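Local coordinates for VWFA domain-containing protein (Bacteroides thetaiotaomicron, PDB 3IBS), which is of unknown function but carries a von Willebrand factor type A domain that binds a magnesium ion and probably belongs to a membrane-anchored protein, at residues A[16-19]-A[23-26]; A[32-37]-A[82-87]. All coordinates share one frame; numbering follows the deposited sequence.

Contact 1 of 2, residues A[16-19]-A[23-26]; sequences IALD and SMLA. With MG (magnesium ion), chain I.
The metal-ion-dependent adhesion site (MIDAS) of this von Willebrand factor type A domain includes Asp19, at the end of strand 13-19, and beside it lies Met24, a selenomethionine in the short 3-10 turn beyond, which packs directly on Asp19. The Met24 side chain is bent at chi2 and chi3 (-72° and -70°) and folds back over the strand end instead of extending from the turn. Its CG lies 3.3 Å from the backbone O of Asp19 and 3.4 Å from Asp19 OD1, so one methylene meets both the main chain and the carboxylate, while SE stands 4.0 Å from Asp19 CB. Met24 CE carries the apolar contact one residue back along the strand, reaching Leu18 CD1 at 4.2 Å. Asp120, a magnesium-binding residue of this protein that is not bound to the ion here, touches Met24 and is hydrogen-bonded to Ser23 OG.

Asp19 turns its carboxylate to the metal with CG anti to the backbone N (chi1 -168°), and it reaches the ion through water 1, a metal ligand. Asp19 OD2 accepts from water 1 at 2.7 Å and is also hydrogen-bonded to Thr119 OG1, while OD1 is tied to Ser21 OG, itself a magnesium ligand; both carboxylate oxygens are thus engaged, which limits rotation of the group. Ser23 reaches the ion directly, with OG at 2.1 Å from the magnesium. Four waters and Ser21 OG complete six-fold coordination, and water 2 also accepts from Ser23 N at 2.9 Å, so the turn grips the metal shell by side chain and backbone. An aspartate at a central strand end, followed by two metal-binding serines in the next loop, is the Asp-x-Ser-x-Ser signature of MIDAS sites in the vWA fold.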
ATOM      1  N   ILE A  16      27.485  -9.334  -8.698  1.00 12.16           N
ATOM      2  CA  ILE A  16      26.336  -8.606  -8.169  1.00 11.83           C
ATOM      3  C   ILE A  16      25.764  -9.359  -6.977  1.00 12.27           C
ATOM      4  O   ILE A  16      25.562 -10.567  -7.049  1.00 12.51           O
ATOM      5  CB  ILE A  16      25.253  -8.444  -9.243  1.00 12.93           C
ATOM      6  CG1 ILE A  16      25.818  -7.547 -10.354  1.00 14.85           C
ATOM      7  CG2 ILE A  16      23.949  -7.806  -8.618  1.00 10.17           C
ATOM      8  CD1 ILE A  16      25.536  -8.053 -11.681  1.00 19.66           C
ATOM      9  N   ALA A  17      25.501  -8.649  -5.888  1.00 10.82           N
ATOM     10  CA  ALA A  17      24.939  -9.290  -4.710  1.00 10.95           C
ATOM     11  C   ALA A  17      23.553  -8.689  -4.539  1.00 10.70           C
ATOM     12  O   ALA A  17      23.415  -7.541  -4.155  1.00 10.31           O
ATOM     13  CB  ALA A  17      25.829  -9.020  -3.478  1.00 10.16           C
ATOM     14  N   LEU A  18      22.535  -9.463  -4.875  1.00 10.63           N
ATOM     15  CA  LEU A  18      21.181  -8.933  -4.964  1.00 10.13           C
ATOM     16  C   LEU A  18      20.336  -9.363  -3.757  1.00 10.35           C
ATOM     17  O   LEU A  18      20.149 -10.551  -3.495  1.00 10.28           O
ATOM     18  CB  LEU A  18      20.536  -9.395  -6.277  1.00  9.80           C
ATOM     19  CG  LEU A  18      19.050  -9.088  -6.522  1.00 11.28           C
ATOM     20  CD1 LEU A  18      18.769  -7.563  -6.497  1.00  7.53           C
ATOM     21  CD2 LEU A  18      18.614  -9.716  -7.872  1.00 10.16           C
ATOM     22  N   ASP A  19      19.798  -8.372  -3.065  1.00 10.57           N
ATOM     23  CA  ASP A  19      18.818  -8.565  -2.003  1.00 11.12           C
ATOM     24  C   ASP A  19      17.546  -9.144  -2.611  1.00 11.34           C
ATOM     25  O   ASP A  19      16.951  -8.528  -3.496  1.00 11.32           O
ATOM     26  CB  ASP A  19      18.521  -7.192  -1.354  1.00 10.16           C
ATOM     27  CG  ASP A  19      17.732  -7.300  -0.046  1.00 11.57           C
ATOM     28  OD1 ASP A  19      16.902  -8.230   0.085  1.00  9.59           O
ATOM     29  OD2 ASP A  19      17.933  -6.440   0.856  1.00 11.36           O
ATOM     30  N   SER A  23      11.027  -7.471   1.439  1.00 13.45           N
ATOM     31  CA  SER A  23      10.921  -6.023   1.260  1.00 13.30           C
ATOM     32  C   SER A  23      11.193  -5.581  -0.204  1.00 13.07           C
ATOM     33  O   SER A  23      10.757  -4.506  -0.627  1.00 13.08           O
ATOM     34  CB  SER A  23      11.878  -5.306   2.220  1.00 12.88           C
ATOM     35  OG  SER A  23      13.205  -5.763   1.985  1.00 12.56           O
HETATM   36  N   MSE A  24      11.914  -6.402  -0.962  1.00 12.30           N
HETATM   37  CA  MSE A  24      12.214  -6.102  -2.363  1.00 11.89           C
HETATM   38  C   MSE A  24      10.994  -6.275  -3.293  1.00 11.92           C
HETATM   39  O   MSE A  24      11.034  -5.900  -4.475  1.00 10.92           O
HETATM   40  CB  MSE A  24      13.429  -6.913  -2.854  1.00 12.14           C
HETATM   41  CG  MSE A  24      14.706  -6.642  -2.015  1.00 11.92           C
HETATM   42 SE   MSE A  24      15.427  -4.833  -2.384  0.80 16.98          SE
HETATM   43  CE  MSE A  24      16.051  -5.235  -4.218  1.00 11.57           C
ATOM     44  N   LEU A  25       9.899  -6.788  -2.749  1.00 12.48           N
ATOM     45  CA  LEU A  25       8.638  -6.837  -3.495  1.00 12.83           C
ATOM     46  C   LEU A  25       7.838  -5.546  -3.366  1.00 12.74           C
ATOM     47  O   LEU A  25       6.822  -5.386  -4.038  1.00 12.27           O
ATOM     48  CB  LEU A  25       7.787  -8.050  -3.087  1.00 12.93           C
ATOM     49  CG  LEU A  25       8.387  -9.433  -3.405  1.00 14.49           C
ATOM     50  CD1 LEU A  25       7.356 -10.566  -3.199  1.00 14.51           C
ATOM     51  CD2 LEU A  25       8.935  -9.469  -4.832  1.00 16.42           C
ATOM     52  N   ALA A  26       8.284  -4.618  -2.514  1.00 12.48           N
ATOM     53  CA  ALA A  26       7.637  -3.298  -2.475  1.00 12.76           C
ATOM     54  C   ALA A  26       7.661  -2.682  -3.883  1.00 13.41           C
ATOM     55  O   ALA A  26       8.597  -2.931  -4.663  1.00 12.77           O
ATOM     56  CB  ALA A  26       8.307  -2.384  -1.497  1.00 11.77           C
TER
HETATM   57 MG    MG I 219      14.407  -6.830   3.303  1.00 24.60          MG
HETATM   58  O   HOH W   1      16.063  -5.836   2.713  1.00  9.23           O
HETATM   59  O   HOH W   2      12.687  -7.861   3.830  1.00 12.43           O
HETATM   60  O   HOH W   3      14.040  -5.397   4.763  1.00 11.05           O
HETATM   61  O   HOH W   4      15.452  -8.019   4.683  1.00  8.66           O

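Contact 2 of 2, residues A[32-37]-A[82-87]; sequences SRLEKA and ISPSLI
Leu34, in the first turn of helix 33-46, meets Ile82, Ser83 and Pro84 of the loop that follows helix 72-80. The cross-contact is apolar, and one leucine supplies the whole of the helix side. With CG anti to the backbone N (chi1 -179°), the Leu34 branch points at the loop, and chi2 of 50° turns CD2 to Pro84 and CD1 to Ile82. Leu34 CD2 approaches Pro84 CD at 3.7 Å, with Pro84 CG next at 4.1 Å, so the methyl sits against the CD-CG side of the ring; it also comes within 4.2 Å of Ser83 CA. Leu34 CD1 makes a looser contact with Ile82 CG2 at 4.4 Å. Ile82 and Leu34 both also pack on Leu18 of strand 13-19, which places the pair against the sheet.

Some polar bonds shape each side from within. On the helix, Ser32 is the N-cap: its OG accepts from Glu35 N at 3.0 Å with an N-H...O angle of 161°, which fixes the start of the helix on which Leu34 is carried. In the loop, Ser85 OG donates to Ser83 OG at 3.0 Å, and Leu86 N reaches Ser83 O at 3.0 Å, closing the short 3-10 turn that presents Pro84. Other bonds lead away from the contact: Arg33 forms salt bridges with Asp28 and Asp120.

With 113 Å² buried in all and no polar bond between the two segments themselves, the chemistry implies a modest apolar join whose position rests on packing; close by, Lys38 NZ, further along the same helix, supplies a polar tie to Ile82 O.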
ATOM      1  N   SER A  32       8.785  -3.258  -9.368  1.00 12.21           N
ATOM      2  CA  SER A  32       9.017  -3.487  -7.936  1.00 11.63           C
ATOM      3  C   SER A  32      10.506  -3.234  -7.727  1.00 11.41           C
ATOM      4  O   SER A  32      11.230  -3.075  -8.708  1.00 11.04           O
ATOM      5  CB  SER A  32       8.693  -4.936  -7.536  1.00 11.90           C
ATOM      6  OG  SER A  32       9.583  -5.875  -8.161  1.00 11.63           O
ATOM      7  N   ARG A  33      10.959  -3.198  -6.472  1.00 10.20           N
ATOM      8  CA  ARG A  33      12.366  -3.011  -6.179  1.00  9.58           C
ATOM      9  C   ARG A  33      13.166  -4.131  -6.837  1.00  9.79           C
ATOM     10  O   ARG A  33      14.191  -3.882  -7.458  1.00  9.76           O
ATOM     11  CB  ARG A  33      12.623  -2.990  -4.673  1.00  9.08           C
ATOM     12  CG  ARG A  33      12.005  -1.783  -3.954  1.00  7.51           C
ATOM     13  CD  ARG A  33      12.321  -1.810  -2.490  1.00  7.86           C
ATOM     14  NE  ARG A  33      11.602  -0.746  -1.782  1.00  5.42           N
ATOM     15  CZ  ARG A  33      11.554  -0.629  -0.462  1.00  6.26           C
ATOM     16  NH1 ARG A  33      12.206  -1.505   0.309  1.00  3.87           N
ATOM     17  NH2 ARG A  33      10.852   0.369   0.086  1.00  4.42           N
ATOM     18  N   LEU A  34      12.696  -5.365  -6.691  1.00  9.10           N
ATOM     19  CA  LEU A  34      13.417  -6.508  -7.229  1.00  9.27           C
ATOM     20  C   LEU A  34      13.411  -6.531  -8.761  1.00  9.13           C
ATOM     21  O   LEU A  34      14.443  -6.800  -9.388  1.00  8.64           O
ATOM     22  CB  LEU A  34      12.824  -7.822  -6.697  1.00  9.00           C
ATOM     23  CG  LEU A  34      13.492  -9.106  -7.170  1.00  9.66           C
ATOM     24  CD1 LEU A  34      15.033  -9.087  -7.000  1.00  7.91           C
ATOM     25  CD2 LEU A  34      12.881 -10.315  -6.459  1.00 12.04           C
ATOM     26  N   GLU A  35      12.251  -6.278  -9.355  1.00  9.04           N
ATOM     27  CA  GLU A  35      12.129  -6.390 -10.817  1.00 10.23           C
ATOM     28  C   GLU A  35      12.894  -5.256 -11.527  1.00  9.86           C
ATOM     29  O   GLU A  35      13.506  -5.471 -12.578  1.00  9.65           O
ATOM     30  CB  GLU A  35      10.661  -6.506 -11.243  1.00  9.55           C
ATOM     31  CG  GLU A  35      10.441  -7.133 -12.600  1.00 16.15           C
ATOM     32  CD  GLU A  35      10.983  -8.574 -12.708  1.00 20.04           C
ATOM     33  OE1 GLU A  35      11.301  -8.966 -13.842  1.00 24.07           O
ATOM     34  OE2 GLU A  35      11.106  -9.305 -11.682  1.00 21.81           O
ATOM     35  N   LYS A  36      12.872  -4.068 -10.932  1.00 10.67           N
ATOM     36  CA  LYS A  36      13.718  -2.950 -11.352  1.00 11.28           C
ATOM     37  C   LYS A  36      15.204  -3.315 -11.232  1.00 12.41           C
ATOM     38  O   LYS A  36      15.990  -3.045 -12.145  1.00 12.79           O
ATOM     39  CB  LYS A  36      13.416  -1.704 -10.515  1.00 12.45           C
ATOM     40  CG  LYS A  36      14.383  -0.493 -10.753  1.00 14.43           C
ATOM     41  CD  LYS A  36      14.211   0.086 -12.151  1.00 16.92           C
ATOM     42  CE  LYS A  36      15.129   1.288 -12.401  1.00 19.96           C
ATOM     43  NZ  LYS A  36      14.684   2.034 -13.646  1.00 21.88           N
ATOM     44  N   ALA A  37      15.598  -3.942 -10.130  1.00 12.13           N
ATOM     45  CA  ALA A  37      16.986  -4.394 -10.009  1.00 12.97           C
ATOM     46  C   ALA A  37      17.369  -5.359 -11.137  1.00 12.72           C
ATOM     47  O   ALA A  37      18.450  -5.277 -11.685  1.00 13.30           O
ATOM     48  CB  ALA A  37      17.212  -5.060  -8.658  1.00 12.47           C
ATOM     49  N   ILE A  82      15.345 -15.527 -10.758  1.00 20.01           N
ATOM     50  CA  ILE A  82      15.483 -14.979  -9.410  1.00 18.73           C
ATOM     51  C   ILE A  82      14.143 -14.501  -8.815  1.00 18.51           C
ATOM     52  O   ILE A  82      13.431 -13.717  -9.432  1.00 17.58           O
ATOM     53  CB  ILE A  82      16.552 -13.843  -9.362  1.00 18.58           C
ATOM     54  CG1 ILE A  82      17.945 -14.428  -9.674  1.00 17.56           C
ATOM     55  CG2 ILE A  82      16.534 -13.131  -7.991  1.00 17.17           C
ATOM     56  CD1 ILE A  82      19.051 -13.416  -9.832  1.00 16.11           C
ATOM     57  N   SER A  83      13.807 -15.010  -7.631  1.00 18.43           N
ATOM     58  CA  SER A  83      12.663 -14.514  -6.854  1.00 18.39           C
ATOM     59  C   SER A  83      12.912 -14.809  -5.368  1.00 18.19           C
ATOM     60  O   SER A  83      13.770 -15.631  -5.048  1.00 18.53           O
ATOM     61  CB  SER A  83      11.364 -15.166  -7.337  1.00 18.44           C
ATOM     62  OG  SER A  83      11.265 -16.488  -6.855  1.00 18.78           O
ATOM     63  N   PRO A  84      12.166 -14.149  -4.451  1.00 18.14           N
ATOM     64  CA  PRO A  84      12.377 -14.319  -3.009  1.00 17.25           C
ATOM     65  C   PRO A  84      12.251 -15.762  -2.507  1.00 17.38           C
ATOM     66  O   PRO A  84      12.859 -16.115  -1.506  1.00 16.53           O
ATOM     67  CB  PRO A  84      11.266 -13.447  -2.394  1.00 17.41           C
ATOM     68  CG  PRO A  84      11.081 -12.362  -3.415  1.00 18.58           C
ATOM     69  CD  PRO A  84      11.148 -13.110  -4.725  1.00 17.74           C
ATOM     70  N   SER A  85      11.452 -16.583  -3.181  1.00 17.60           N
ATOM     71  CA  SER A  85      11.284 -17.986  -2.776  1.00 18.04           C
ATOM     72  C   SER A  85      12.579 -18.815  -2.900  1.00 18.03           C
ATOM     73  O   SER A  85      12.676 -19.895  -2.324  1.00 18.31           O
ATOM     74  CB  SER A  85      10.144 -18.632  -3.553  1.00 18.16           C
ATOM     75  OG  SER A  85      10.424 -18.573  -4.935  1.00 19.86           O
ATOM     76  N   LEU A  86      13.589 -18.306  -3.608  1.00 17.48           N
ATOM     77  CA  LEU A  86      14.903 -18.977  -3.600  1.00 17.77           C
ATOM     78  C   LEU A  86      15.502 -19.114  -2.187  1.00 17.68           C
ATOM     79  O   LEU A  86      16.266 -20.035  -1.930  1.00 17.23           O
ATOM     80  CB  LEU A  86      15.904 -18.255  -4.512  1.00 17.23           C
ATOM     81  CG  LEU A  86      15.571 -18.275  -5.999  1.00 17.70           C
ATOM     82  CD1 LEU A  86      16.594 -17.400  -6.733  1.00 17.14           C
ATOM     83  CD2 LEU A  86      15.519 -19.729  -6.544  1.00 17.84           C
ATOM     84  N   ILE A  87      15.187 -18.172  -1.296  1.00 17.97           N
ATOM     85  CA  ILE A  87      15.684 -18.208   0.091  1.00 18.73           C
ATOM     86  C   ILE A  87      14.530 -17.984   1.061  1.00 19.03           C
ATOM     87  O   ILE A  87      13.894 -16.930   1.046  1.00 18.66           O
ATOM     88  CB  ILE A  87      16.767 -17.123   0.351  1.00 18.42           C
ATOM     89  CG1 ILE A  87      17.959 -17.292  -0.597  1.00 19.11           C
ATOM     90  CG2 ILE A  87      17.230 -17.146   1.834  1.00 19.34           C
ATOM     91  CD1 ILE A  87      18.912 -16.118  -0.590  1.00 15.82           C
TER

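Overall arrangement
From the N terminus, strand 13-19 enters contact 1, and after three intervening residues the chain enters a 3-10 turn just beyond the strand end, closing a tight loop. It then runs into helix 33-46, whose first turn opens contact 2; 44 residues, including strands 52-58 and 62-69 and helix 72-80, pass before 82-87 closes it. The two loops lie in series, neither crossing nor enclosing the other. Their centres are only 5 Å apart, and they are joined by probable backbone hydrogen bonds from Leu34 N to Met24 O (2.8 Å) and from Arg33 N to Ala26 O (3.0 Å). The metal-site turn, the helix start and the later loop thus gather beside a central strand's end.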